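Side-chain contacts in TRAP dicarboxylate transporter, DctP subunit (Ochrobactrum anthropi, PDB 4P47), which probably captures a small solute, perhaps a carboxylate, in the periplasm and delivers it to a TRAP-type membrane transporter: residues Ile32-Ala37 / Glu49-Leu54; Ser81-Gln84 / Met90-Met93; Phe112-Asn115 / Glu119-Lys122; Tyr146-Phe151 / Lys273-Gln278; Ser177-Ala182 / Asp313-Glu318. All coordinates share one frame; numbering follows the deposited sequence. Where two conformers were deposited one is given.

Contact 1: residues Ile32-Ala37 / Glu49-Leu54; sequences IKFAAA and EKFAEL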
# COMPACT_ATOMS: atom_id res chain seq x y z
N ILE A 32 -3.10 24.80 0.94
CA ILE A 32 -3.15 23.46 0.41
C ILE A 32 -4.07 22.61 1.26
O ILE A 32 -3.81 22.41 2.45
CB ILE A 32 -1.76 22.83 0.43
CG1 ILE A 32 -0.82 23.57 -0.51
CG2 ILE A 32 -1.86 21.35 0.06
CD1 ILE A 32 0.63 23.03 -0.49
N LYS A 33 -5.15 22.11 0.67
CA LYS A 33 -6.02 21.14 1.32
C LYS A 33 -5.47 19.74 1.02
O LYS A 33 -5.27 19.41 -0.14
CB LYS A 33 -7.46 21.28 0.82
CG LYS A 33 -8.05 22.67 1.06
CD LYS A 33 -9.48 22.80 0.54
CE LYS A 33 -10.05 24.21 0.78
NZ LYS A 33 -11.49 24.33 0.39
N PHE A 34 -5.24 18.95 2.06
CA PHE A 34 -4.60 17.64 1.94
C PHE A 34 -5.53 16.61 2.56
O PHE A 34 -5.68 16.56 3.79
CB PHE A 34 -3.25 17.72 2.67
CG PHE A 34 -2.32 16.53 2.51
CD1 PHE A 34 -2.65 15.42 1.76
CD2 PHE A 34 -1.09 16.57 3.11
CE1 PHE A 34 -1.75 14.33 1.64
CE2 PHE A 34 -0.20 15.52 2.99
CZ PHE A 34 -0.53 14.40 2.25
N ALA A 35 -6.16 15.82 1.71
CA ALA A 35 -7.19 14.88 2.13
C ALA A 35 -6.66 13.45 2.20
O ALA A 35 -5.79 13.05 1.43
CB ALA A 35 -8.33 14.93 1.15
N ALA A 36 -7.19 12.65 3.13
CA ALA A 36 -6.91 11.22 3.15
C ALA A 36 -8.01 10.48 3.87
O ALA A 36 -8.85 11.09 4.52
CB ALA A 36 -5.57 10.94 3.83
N ALA A 37 -7.94 9.16 3.79
CA ALA A 37 -8.97 8.28 4.37
C ALA A 37 -8.86 8.06 5.86
O ALA A 37 -9.89 7.94 6.52
CB ALA A 37 -8.91 6.95 3.67
N GLU A 49 0.80 15.16 9.15
CA GLU A 49 1.09 16.21 10.13
C GLU A 49 2.54 16.65 10.06
O GLU A 49 2.83 17.84 10.14
CB GLU A 49 0.76 15.70 11.55
CG GLU A 49 -0.73 15.54 11.77
CD GLU A 49 -1.09 14.71 12.99
OE1 GLU A 49 -0.22 14.00 13.52
OE2 GLU A 49 -2.27 14.78 13.40
N LYS A 50 3.45 15.70 9.88
CA LYS A 50 4.85 16.03 9.69
C LYS A 50 5.04 16.86 8.43
O LYS A 50 5.76 17.88 8.44
CB LYS A 50 5.72 14.77 9.65
CG LYS A 50 7.21 15.01 9.41
CD LYS A 50 7.90 15.83 10.47
CE LYS A 50 7.84 15.16 11.80
NZ LYS A 50 8.72 15.93 12.74
N PHE A 51 4.43 16.43 7.33
CA PHE A 51 4.46 17.17 6.07
C PHE A 51 4.00 18.62 6.28
O PHE A 51 4.66 19.58 5.87
CB PHE A 51 3.61 16.46 5.02
CG PHE A 51 3.46 17.24 3.75
CD1 PHE A 51 4.47 17.24 2.78
CD2 PHE A 51 2.34 18.01 3.51
CE1 PHE A 51 4.34 17.97 1.62
CE2 PHE A 51 2.22 18.74 2.35
CZ PHE A 51 3.23 18.71 1.39
N ALA A 52 2.84 18.78 6.92
CA ALA A 52 2.27 20.11 7.13
C ALA A 52 3.22 21.00 7.94
O ALA A 52 3.40 22.17 7.64
CB ALA A 52 0.92 20.00 7.84
N GLU A 53 3.83 20.43 8.97
CA GLU A 53 4.73 21.20 9.82
C GLU A 53 5.99 21.61 9.09
O GLU A 53 6.47 22.74 9.23
CB GLU A 53 5.08 20.40 11.07
CG GLU A 53 6.08 21.09 11.99
CD GLU A 53 5.63 22.47 12.51
OE1 GLU A 53 4.41 22.73 12.63
OE2 GLU A 53 6.52 23.32 12.83
N LEU A 54 6.52 20.70 8.29
CA LEU A 54 7.71 21.02 7.50
C LEU A 54 7.42 22.10 6.47
O LEU A 54 8.22 22.99 6.25
CB LEU A 54 8.24 19.76 6.81
CG LEU A 54 8.80 18.71 7.76
CD1 LEU A 54 9.15 17.45 6.97
CD2 LEU A 54 10.01 19.26 8.50
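Phe34 and Phe51 bring the strand and the helix together through their rings alone. The pair is an offset edge-to-face stack: the planes stand at 82°, the centroids lie 5.4 Å apart, and Phe34 turns an edge toward the face of Phe51. The atoms that do the touching are CD2 and CE2 of Phe34; both lie near the CD2-CE2 bond of Phe51, off the centre of its ring. Phe34 CE2 comes to 3.6 Å from Phe51 CD2, and Phe34 CD2 lies 4.0 Å from Phe51 CE2. In both residues CG is anti to the backbone N, but the rotation of the ring differs, with chi2 at 0° in Phe34 and 81° in Phe51, which helps to set the two planes nearly perpendicular.

The other interactions here are apolar and come from outside the two segments. Met90 touches both rings, Val92 lies against Phe34, and Ala263 of helix 254-288 packs on Phe51. A serine in place of Phe51 would probably open a gap beside the Phe34 edge and leave that ring, with Met90, lacking its neighbour from the helix.

Backbone bonds do separate work: Phe34 pairs with Lys66 and Phe68 of strand 63-68, while Leu54 N to Lys50 O, 2.9 Å, continues the helix. Strand 30-35, helix 43-58 and strand 63-68 form a parallel beta-alpha-beta unit, and this buried aromatic pair fastens its helix to the sheet, as in the alpha/beta domains of periplasmic solute-binding proteins.

Contact 2: residues Ser81-Gln84 / Met90-Met93; sequences SGLQ and MTVM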
# COMPACT_ATOMS: atom_id res chain seq x y z
N SER A 81 -10.26 12.24 -8.49
CA SER A 81 -10.85 13.09 -9.53
C SER A 81 -10.95 14.56 -9.08
O SER A 81 -10.93 15.47 -9.90
CB SER A 81 -12.22 12.56 -10.02
OG SER A 81 -13.23 12.61 -9.03
N GLY A 82 -11.03 14.79 -7.77
CA GLY A 82 -11.00 16.14 -7.22
C GLY A 82 -9.66 16.84 -7.40
O GLY A 82 -9.60 18.04 -7.69
N LEU A 83 -8.56 16.10 -7.27
CA LEU A 83 -7.26 16.65 -7.63
C LEU A 83 -7.18 16.98 -9.11
O LEU A 83 -6.68 18.04 -9.49
CB LEU A 83 -6.11 15.69 -7.27
CG LEU A 83 -5.42 15.90 -5.93
CD1 LEU A 83 -6.34 15.49 -4.78
CD2 LEU A 83 -4.13 15.09 -5.90
N GLN A 84 -7.68 16.09 -9.95
CA GLN A 84 -7.63 16.32 -11.39
C GLN A 84 -8.38 17.59 -11.73
O GLN A 84 -7.92 18.36 -12.57
CB GLN A 84 -8.19 15.12 -12.16
CG GLN A 84 -7.30 13.90 -12.06
CD GLN A 84 -7.95 12.68 -12.66
OE1 GLN A 84 -9.10 12.37 -12.37
NE2 GLN A 84 -7.22 12.00 -13.54
N MET A 90 -4.18 18.26 -2.55
CA MET A 90 -3.32 17.11 -2.27
C MET A 90 -4.07 15.93 -1.69
O MET A 90 -5.09 16.10 -1.02
CB MET A 90 -2.19 17.47 -1.29
CG MET A 90 -1.05 18.26 -1.91
SD MET A 90 0.38 18.54 -0.82
CE MET A 90 0.92 16.83 -0.65
N THR A 91 -3.55 14.74 -1.93
CA THR A 91 -4.06 13.55 -1.27
C THR A 91 -2.95 12.52 -1.21
O THR A 91 -1.91 12.64 -1.88
CB THR A 91 -5.30 12.99 -1.96
OG1 THR A 91 -5.95 12.04 -1.12
CG2 THR A 91 -4.95 12.33 -3.27
N VAL A 92 -3.16 11.51 -0.37
CA VAL A 92 -2.31 10.33 -0.31
C VAL A 92 -3.21 9.10 -0.27
O VAL A 92 -4.21 9.08 0.44
CB VAL A 92 -1.33 10.42 0.90
CG1 VAL A 92 -2.07 10.61 2.23
CG2 VAL A 92 -0.42 9.20 0.92
N MET A 93 -2.90 8.10 -1.08
CA MET A 93 -3.75 6.89 -1.13
C MET A 93 -2.96 5.74 -1.70
O MET A 93 -1.90 5.93 -2.28
CB MET A 93 -4.97 7.11 -2.03
CG MET A 93 -4.61 7.29 -3.50
SD MET A 93 -6.05 7.61 -4.57
CE MET A 93 -6.37 9.27 -4.06
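Leu83 lays both of its methyl groups over the side chain and backbone of Thr91. CD1 of Leu83 reaches Thr91 CG2 at 3.8 Å, and its sister CD2 stands 3.9 Å from the same Thr91 methyl, which therefore sits against the fork of the leucine. The end of the leucine also rests on the strand itself: CD1 of Leu83 is 3.9 Å from Met90 C, and CD2 of Leu83 is 4.0 Å from Thr91 N. Helix 76-85 is the connection of a beta-alpha-beta crossover between the parallel strands 63-68 and 90-94, with strand 30-35 lying between them in the sheet, and Leu83 is one of the residues, with Thr79 and Leu80, through which that helix meets strand 90-94. Thr91 divides its two branches by chemistry. CG2, placed between the backbone N and the carbonyl carbon, takes the apolar contact; OG1, anti to the backbone N (chi1 -166°), is hydrogen-bonded to Ala35 O on the neighbouring strand. Met90 starts from CA away from the helix, and its side chain packs with Phe34 and Val242, so the leucine meets only its backbone. Leu83 is buried further by Leu141 of strand 141-156.

Contact 3: residues Phe112-Asn115 / Glu119-Lys122; sequences FLFN and EADK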
# COMPACT_ATOMS: atom_id res chain seq x y z
N PHE A 112 3.72 -10.86 -4.19
CA PHE A 112 4.99 -11.30 -3.64
C PHE A 112 6.20 -10.51 -4.15
O PHE A 112 7.31 -11.06 -4.28
CB PHE A 112 5.20 -12.81 -3.88
CG PHE A 112 4.09 -13.67 -3.34
CD1 PHE A 112 3.91 -13.83 -1.97
CD2 PHE A 112 3.21 -14.32 -4.19
CE1 PHE A 112 2.89 -14.62 -1.48
CE2 PHE A 112 2.19 -15.12 -3.70
CZ PHE A 112 2.03 -15.26 -2.33
N LEU A 113 6.03 -9.22 -4.39
CA LEU A 113 7.16 -8.38 -4.85
C LEU A 113 8.23 -8.25 -3.77
O LEU A 113 9.42 -8.43 -4.05
CB LEU A 113 6.69 -6.97 -5.25
CG LEU A 113 5.63 -6.92 -6.35
CD1 LEU A 113 5.27 -5.47 -6.68
CD2 LEU A 113 6.07 -7.64 -7.63
N PHE A 114 7.83 -7.89 -2.55
CA PHE A 114 8.77 -7.53 -1.50
C PHE A 114 8.60 -8.38 -0.27
O PHE A 114 7.46 -8.75 0.09
CB PHE A 114 8.58 -6.05 -1.10
CG PHE A 114 8.42 -5.12 -2.25
CD1 PHE A 114 9.41 -5.00 -3.20
CD2 PHE A 114 7.29 -4.32 -2.35
CE1 PHE A 114 9.26 -4.14 -4.26
CE2 PHE A 114 7.14 -3.45 -3.41
CZ PHE A 114 8.13 -3.36 -4.37
N ASN A 115 9.70 -8.66 0.42
CA ASN A 115 9.66 -9.42 1.66
C ASN A 115 9.83 -8.54 2.91
O ASN A 115 9.65 -9.00 4.03
CB ASN A 115 10.72 -10.54 1.62
CG ASN A 115 10.48 -11.55 0.49
OD1 ASN A 115 9.75 -11.27 -0.47
ND2 ASN A 115 11.10 -12.73 0.60
N GLU A 119 13.14 -3.48 1.34
CA GLU A 119 13.10 -3.84 -0.07
C GLU A 119 12.12 -2.96 -0.82
O GLU A 119 12.41 -2.46 -1.89
CB GLU A 119 12.72 -5.30 -0.28
CG GLU A 119 13.77 -6.31 0.12
CD GLU A 119 13.38 -7.74 -0.27
OE1 GLU A 119 12.23 -7.96 -0.70
OE2 GLU A 119 14.25 -8.63 -0.15
N ALA A 120 10.93 -2.78 -0.25
CA ALA A 120 9.91 -1.94 -0.89
C ALA A 120 10.43 -0.53 -1.13
O ALA A 120 10.23 0.03 -2.20
CB ALA A 120 8.62 -1.90 -0.07
N ASP A 121 11.09 0.06 -0.13
CA ASP A 121 11.59 1.43 -0.27
C ASP A 121 12.58 1.53 -1.42
O ASP A 121 12.57 2.50 -2.17
CB ASP A 121 12.32 1.88 1.00
CG ASP A 121 11.43 1.97 2.21
OD1 ASP A 121 10.19 1.88 2.08
OD2 ASP A 121 12.00 2.16 3.32
N LYS A 122 13.48 0.56 -1.52
CA LYS A 122 14.51 0.57 -2.55
C LYS A 122 13.85 0.63 -3.92
O LYS A 122 14.25 1.40 -4.80
CB LYS A 122 15.40 -0.67 -2.47
CG LYS A 122 16.39 -0.72 -1.31
CD LYS A 122 16.97 -2.13 -1.16
CE LYS A 122 18.39 -2.11 -0.62
NZ LYS A 122 18.86 -3.48 -0.26
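The N-terminal end of helix 117-125, with Ser116 as its N-cap, meets the loop leading into it here. Two interactions hold them, one apolar and one polar. Phe114 lays its ring flat on the backbone of Ala120: Ala120 CA stands 3.7 Å from the ring centroid and 9° off the normal, a CH-pi contact over the face. The methyl belongs to the same patch, with Ala120 CB 3.6 Å from Phe114 CD2. Leu113 CB lies over the centre of the opposite face, so the ring is sandwiched between its chain neighbour and the helix. Replacing Phe114 by a glycine would probably open a gap between Leu113 CB and Ala120 and take away the ring that lies on Ala120 CA and CB.

Beside the ring, Glu119 reaches back along the loop. Its CG is anti to the carbonyl carbon (chi1 -71°) and the rest of the chain is extended, which brings OE1 to Asn115 N. That hydrogen bond, Asn115 N to Glu119 OE1, is 2.9 Å long and nearly straight at 171°, although the N-H comes from above the carboxylate plane. The Asn115 side chain runs alongside the glutamate in the same direction, with Asn115 CB 3.8 Å from Glu119 OE1. Glu119 N is bonded to the capping Ser116 OG, so Glu119 is tied to the entry of the helix through both backbone and side chain.

Around this corner, Leu331 of helix 321-336 packs on Phe114, Asn115 touches Arg305 of helix 298-312, and Ala120 rests on Tyr237 of strand 229-245.

Contact 4: residues Tyr146-Phe151 / Lys273-Gln278; sequences YWELGF and KVSREQ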
# COMPACT_ATOMS: atom_id res chain seq x y z
N TYR A 146 6.37 8.27 -2.46
CA TYR A 146 5.66 7.11 -1.98
C TYR A 146 5.83 7.00 -0.48
O TYR A 146 6.94 7.12 0.04
CB TYR A 146 6.17 5.83 -2.66
CG TYR A 146 5.93 5.79 -4.14
CD1 TYR A 146 4.69 5.43 -4.65
CD2 TYR A 146 6.93 6.10 -5.04
CE1 TYR A 146 4.45 5.40 -6.01
CE2 TYR A 146 6.70 6.05 -6.40
CZ TYR A 146 5.46 5.69 -6.87
OH TYR A 146 5.20 5.63 -8.23
N TRP A 147 4.72 6.79 0.22
CA TRP A 147 4.72 6.52 1.65
C TRP A 147 4.23 5.07 1.83
O TRP A 147 4.01 4.36 0.83
CB TRP A 147 3.80 7.48 2.39
CG TRP A 147 4.23 8.93 2.43
CD1 TRP A 147 5.31 9.51 1.84
CD2 TRP A 147 3.53 9.97 3.10
NE1 TRP A 147 5.34 10.85 2.13
CE2 TRP A 147 4.25 11.16 2.90
CE3 TRP A 147 2.34 10.01 3.85
CZ2 TRP A 147 3.81 12.37 3.42
CZ3 TRP A 147 1.93 11.20 4.38
CH2 TRP A 147 2.64 12.37 4.15
N GLU A 148 4.08 4.61 3.06
CA GLU A 148 3.71 3.21 3.29
C GLU A 148 2.31 3.07 3.85
O GLU A 148 1.97 3.76 4.80
CB GLU A 148 4.68 2.57 4.27
CG GLU A 148 4.30 1.14 4.68
CD GLU A 148 5.44 0.41 5.35
OE1 GLU A 148 6.23 -0.19 4.60
OE2 GLU A 148 5.53 0.45 6.60
N LEU A 149 1.51 2.16 3.30
CA LEU A 149 0.38 1.60 4.04
C LEU A 149 0.85 0.31 4.70
O LEU A 149 0.95 0.24 5.92
CB LEU A 149 -0.84 1.38 3.15
CG LEU A 149 -2.16 1.09 3.87
CD1 LEU A 149 -2.18 -0.31 4.42
CD2 LEU A 149 -2.45 2.08 4.98
N GLY A 150 1.21 -0.69 3.91
CA GLY A 150 1.79 -1.89 4.48
C GLY A 150 1.57 -3.15 3.66
O GLY A 150 0.94 -3.13 2.61
N PHE A 151 2.09 -4.25 4.18
CA PHE A 151 1.84 -5.55 3.58
C PHE A 151 0.41 -6.03 3.83
O PHE A 151 -0.21 -5.75 4.86
CB PHE A 151 2.83 -6.59 4.14
CG PHE A 151 4.23 -6.40 3.64
CD1 PHE A 151 4.58 -6.77 2.35
CD2 PHE A 151 5.17 -5.78 4.43
CE1 PHE A 151 5.86 -6.53 1.89
CE2 PHE A 151 6.44 -5.56 3.98
CZ PHE A 151 6.78 -5.92 2.71
N LYS A 273 8.99 5.05 9.16
CA LYS A 273 9.44 4.63 10.48
C LYS A 273 8.28 4.50 11.47
O LYS A 273 8.20 3.52 12.23
CB LYS A 273 10.47 5.61 11.04
CG LYS A 273 11.84 5.42 10.47
CD LYS A 273 12.75 6.56 10.92
CE LYS A 273 12.58 6.87 12.40
NZ LYS A 273 13.11 8.22 12.75
N VAL A 274 7.36 5.46 11.46
CA VAL A 274 6.22 5.42 12.34
C VAL A 274 5.35 4.21 12.01
O VAL A 274 4.87 3.49 12.89
CB VAL A 274 5.38 6.73 12.24
CG1 VAL A 274 4.04 6.57 12.94
CG2 VAL A 274 6.16 7.90 12.82
N SER A 275 5.17 3.98 10.72
CA SER A 275 4.36 2.86 10.28
C SER A 275 4.94 1.53 10.78
O SER A 275 4.22 0.64 11.24
CB SER A 275 4.31 2.86 8.76
OG SER A 275 3.51 1.79 8.30
N ARG A 276 6.24 1.38 10.67
CA ARG A 276 6.86 0.13 11.03
C ARG A 276 6.90 -0.08 12.54
O ARG A 276 6.76 -1.21 13.01
CB ARG A 276 8.24 0.03 10.37
CG ARG A 276 8.10 -0.19 8.87
CD ARG A 276 9.28 0.29 7.99
NE ARG A 276 8.80 0.38 6.61
CZ ARG A 276 9.50 0.80 5.56
NH1 ARG A 276 10.76 1.17 5.69
NH2 ARG A 276 8.94 0.85 4.37
N GLU A 277 7.06 0.99 13.31
CA GLU A 277 6.95 0.89 14.76
C GLU A 277 5.55 0.44 15.14
O GLU A 277 5.37 -0.43 16.01
CB GLU A 277 7.24 2.26 15.39
CG GLU A 277 8.72 2.60 15.44
CD GLU A 277 9.00 4.08 15.66
OE1 GLU A 277 8.04 4.88 15.69
OE2 GLU A 277 10.18 4.45 15.79
N GLN A 278 4.54 1.02 14.52
CA GLN A 278 3.17 0.67 14.85
C GLN A 278 2.88 -0.78 14.44
O GLN A 278 2.15 -1.49 15.14
CB GLN A 278 2.16 1.62 14.18
CG GLN A 278 2.09 3.00 14.80
CD GLN A 278 0.78 3.74 14.54
OE1 GLN A 278 -0.23 3.14 14.15
NE2 GLN A 278 0.80 5.05 14.76
O HOH W 1 2.14 -1.28 8.00
O HOH W 2 0.82 2.52 7.76
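Glu148 crosses Arg276 at about a right angle, joining two of the longest elements of the fold: strand 141-156 and helix 254-288, the long helix typical of TRAP solute-binding proteins. The two segments run nearly parallel, 13° apart. The carboxylate and guanidinium planes are turned 54° from each other, so this is no flat two-pronged pair. Glu148 OE1 lies at the guanidinium edge, in its plane, and takes the main salt-bridge bond from Arg276 NH2 at 2.9 Å, the N-H coming in from well above the carboxylate plane. Arg276 NE, 3.3 Å from Glu148 OE1 and as far from OE2, adds two weak bonds. Ser275, with OG anti to its backbone N (chi1 -179°), donates to the anti lone pair of Glu148 OE2 at 3.0 Å.

Tyr237 OH also bonds Glu148 OE1. Arg276 NH2 is shared between Glu148 and Asp121, which probably offsets the two negative charges.

Leu149 and Gly150 both face Asn238, a classic beta bulge, and the backbone angles of Gly150 leave no place for a side chain. The bulge carbonyl is tied to the helix by solvent: water 2 donates to Leu149 O at 2.9 Å and to Ser275 OG at 2.8 Å.

Contact 5: residues Ser177-Ala182 / Asp313-Glu318; sequences SPVPVA and DKFTAE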
# COMPACT_ATOMS: atom_id res chain seq x y z
N SER A 177 -10.67 -6.35 -7.30
CA SER A 177 -10.07 -5.97 -8.58
C SER A 177 -9.40 -7.19 -9.21
O SER A 177 -9.29 -8.25 -8.58
CB SER A 177 -9.07 -4.83 -8.37
OG SER A 177 -7.97 -5.28 -7.62
N PRO A 178 -8.99 -7.07 -10.48
CA PRO A 178 -8.59 -8.31 -11.17
C PRO A 178 -7.36 -9.03 -10.58
O PRO A 178 -7.38 -10.27 -10.55
CB PRO A 178 -8.33 -7.85 -12.60
CG PRO A 178 -9.26 -6.69 -12.78
CD PRO A 178 -9.29 -5.99 -11.43
N VAL A 179 -6.34 -8.32 -10.11
CA VAL A 179 -5.16 -9.00 -9.61
C VAL A 179 -5.45 -9.88 -8.38
O VAL A 179 -5.11 -11.06 -8.38
CB VAL A 179 -3.98 -8.02 -9.40
CG1 VAL A 179 -2.80 -8.74 -8.77
CG2 VAL A 179 -3.57 -7.39 -10.73
N PRO A 180 -6.05 -9.32 -7.32
CA PRO A 180 -6.25 -10.19 -6.15
C PRO A 180 -7.20 -11.35 -6.44
O PRO A 180 -7.02 -12.42 -5.87
CB PRO A 180 -6.83 -9.23 -5.10
CG PRO A 180 -7.33 -8.05 -5.84
CD PRO A 180 -6.41 -7.92 -7.04
N VAL A 181 -8.18 -11.16 -7.30
CA VAL A 181 -9.08 -12.27 -7.62
C VAL A 181 -8.30 -13.36 -8.37
O VAL A 181 -8.44 -14.55 -8.06
CB VAL A 181 -10.27 -11.77 -8.46
CG1 VAL A 181 -11.07 -12.94 -8.99
CG2 VAL A 181 -11.16 -10.87 -7.64
N ALA A 182 -7.46 -12.97 -9.32
CA ALA A 182 -6.62 -13.94 -10.02
C ALA A 182 -5.69 -14.65 -9.04
O ALA A 182 -5.54 -15.88 -9.08
CB ALA A 182 -5.81 -13.26 -11.14
N ASP A 313 1.11 -13.59 -15.07
CA ASP A 313 1.71 -13.13 -16.32
C ASP A 313 0.67 -12.52 -17.27
O ASP A 313 1.01 -11.77 -18.18
CB ASP A 313 2.44 -14.27 -17.05
CG ASP A 313 3.83 -14.56 -16.47
OD1 ASP A 313 4.43 -13.71 -15.78
OD2 ASP A 313 4.31 -15.69 -16.72
N LYS A 314 -0.61 -12.82 -17.06
CA LYS A 314 -1.67 -12.31 -17.93
C LYS A 314 -1.84 -10.80 -17.85
O LYS A 314 -2.39 -10.19 -18.76
CB LYS A 314 -3.01 -12.97 -17.57
CG LYS A 314 -3.71 -12.40 -16.29
CD LYS A 314 -5.09 -13.00 -16.07
CE LYS A 314 -5.03 -14.51 -15.83
NZ LYS A 314 -6.38 -15.13 -15.59
N PHE A 315 -1.38 -10.19 -16.77
CA PHE A 315 -1.48 -8.73 -16.62
C PHE A 315 -0.35 -7.96 -17.28
O PHE A 315 -0.40 -6.72 -17.36
CB PHE A 315 -1.55 -8.35 -15.14
CG PHE A 315 -2.72 -8.97 -14.44
CD1 PHE A 315 -4.00 -8.54 -14.70
CD2 PHE A 315 -2.54 -10.02 -13.56
CE1 PHE A 315 -5.09 -9.14 -14.09
CE2 PHE A 315 -3.63 -10.63 -12.94
CZ PHE A 315 -4.90 -10.18 -13.20
N THR A 316 0.68 -8.66 -17.74
CA THR A 316 1.86 -7.99 -18.26
C THR A 316 1.52 -7.17 -19.50
O THR A 316 2.06 -6.06 -19.66
CB THR A 316 2.97 -8.97 -18.54
OG1 THR A 316 3.43 -9.49 -17.29
CG2 THR A 316 4.14 -8.33 -19.32
N ALA A 317 0.63 -7.66 -20.35
CA ALA A 317 0.35 -6.97 -21.61
C ALA A 317 -0.25 -5.60 -21.31
O ALA A 317 0.14 -4.61 -21.92
CB ALA A 317 -0.58 -7.79 -22.50
N GLU A 318 -1.15 -5.52 -20.34
CA GLU A 318 -1.81 -4.23 -20.09
C GLU A 318 -0.96 -3.29 -19.25
O GLU A 318 -0.98 -2.08 -19.46
CB GLU A 318 -3.21 -4.40 -19.48
CG GLU A 318 -3.20 -4.92 -18.06
CD GLU A 318 -4.61 -5.11 -17.51
OE1 GLU A 318 -5.58 -4.93 -18.27
OE2 GLU A 318 -4.75 -5.45 -16.31
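Phe315 plugs its ring into the first turn of helix 178-186, tying segment 313-318 to a part of the chain more than 130 residues earlier. Pro178, Val179 and Ala182, from successive positions and one turn on, line the place where the ring enters; this is an apolar contact that joins the start of helix 178-186 to segment 313-318, two parts of the solute-binding fold far apart in the chain.

The tight part is the buried end of the ring. Val179 CG2 stands 3.8 Å from the Phe315 ring centroid and 5° off its normal, a CH-pi contact aimed at the middle of one face. The valine can aim it there because CG1 is the branch anti to the backbone N (chi1 175°), and CG2 is set beside that N. The tip of the ring goes in deepest: Phe315 CZ is 3.6 Å from Pro178 O and 3.8 Å from Val179 CA. That carbonyl oxygen is already engaged within the helix, accepting from Ala182 N. A loop residue, Glu106, touches both Val179 and Phe315.

The looser part faces solvent. The exposed pyrrolidine of Pro178 adds its CB, 3.8 Å from Phe315 CE1, beside the tighter contact made by its carbonyl. Lys314, also exposed, folds its aliphatic chain over the other face of Phe315, CG sitting 3.7 Å above the centre, and adds little surface against helix 178-186. Back on the tight side, at the ring edge and in its plane, Ala182 CB closes the pocket 3.8 Å from Phe315 CZ.

In the fold
Contacts 1 and 2 share a core: strands 30-35 and 90-94 are neighbours in one sheet, joined by the probable backbone hydrogen bond from Met90 N to Lys33 O, 2.9 Å, and Phe51 CZ packs on Met90 CE at 3.6 Å. Contact 4 reaches both through Trp147: its CH2 is 4.2 Å from Phe34 CZ, and its CE3 is 4.1 Å from Val92 CG2. It is linked to contact 3 by the salt bridge from Asp121 OD1 to Arg276 NH2, 2.8 Å. Contact 5 stands apart, about 8 Å from contact 3 between nearest atoms and about 33 Å from contact 1 between centres. The C-terminus occupies the ligand pocket here; none of the contacts is established as part of it.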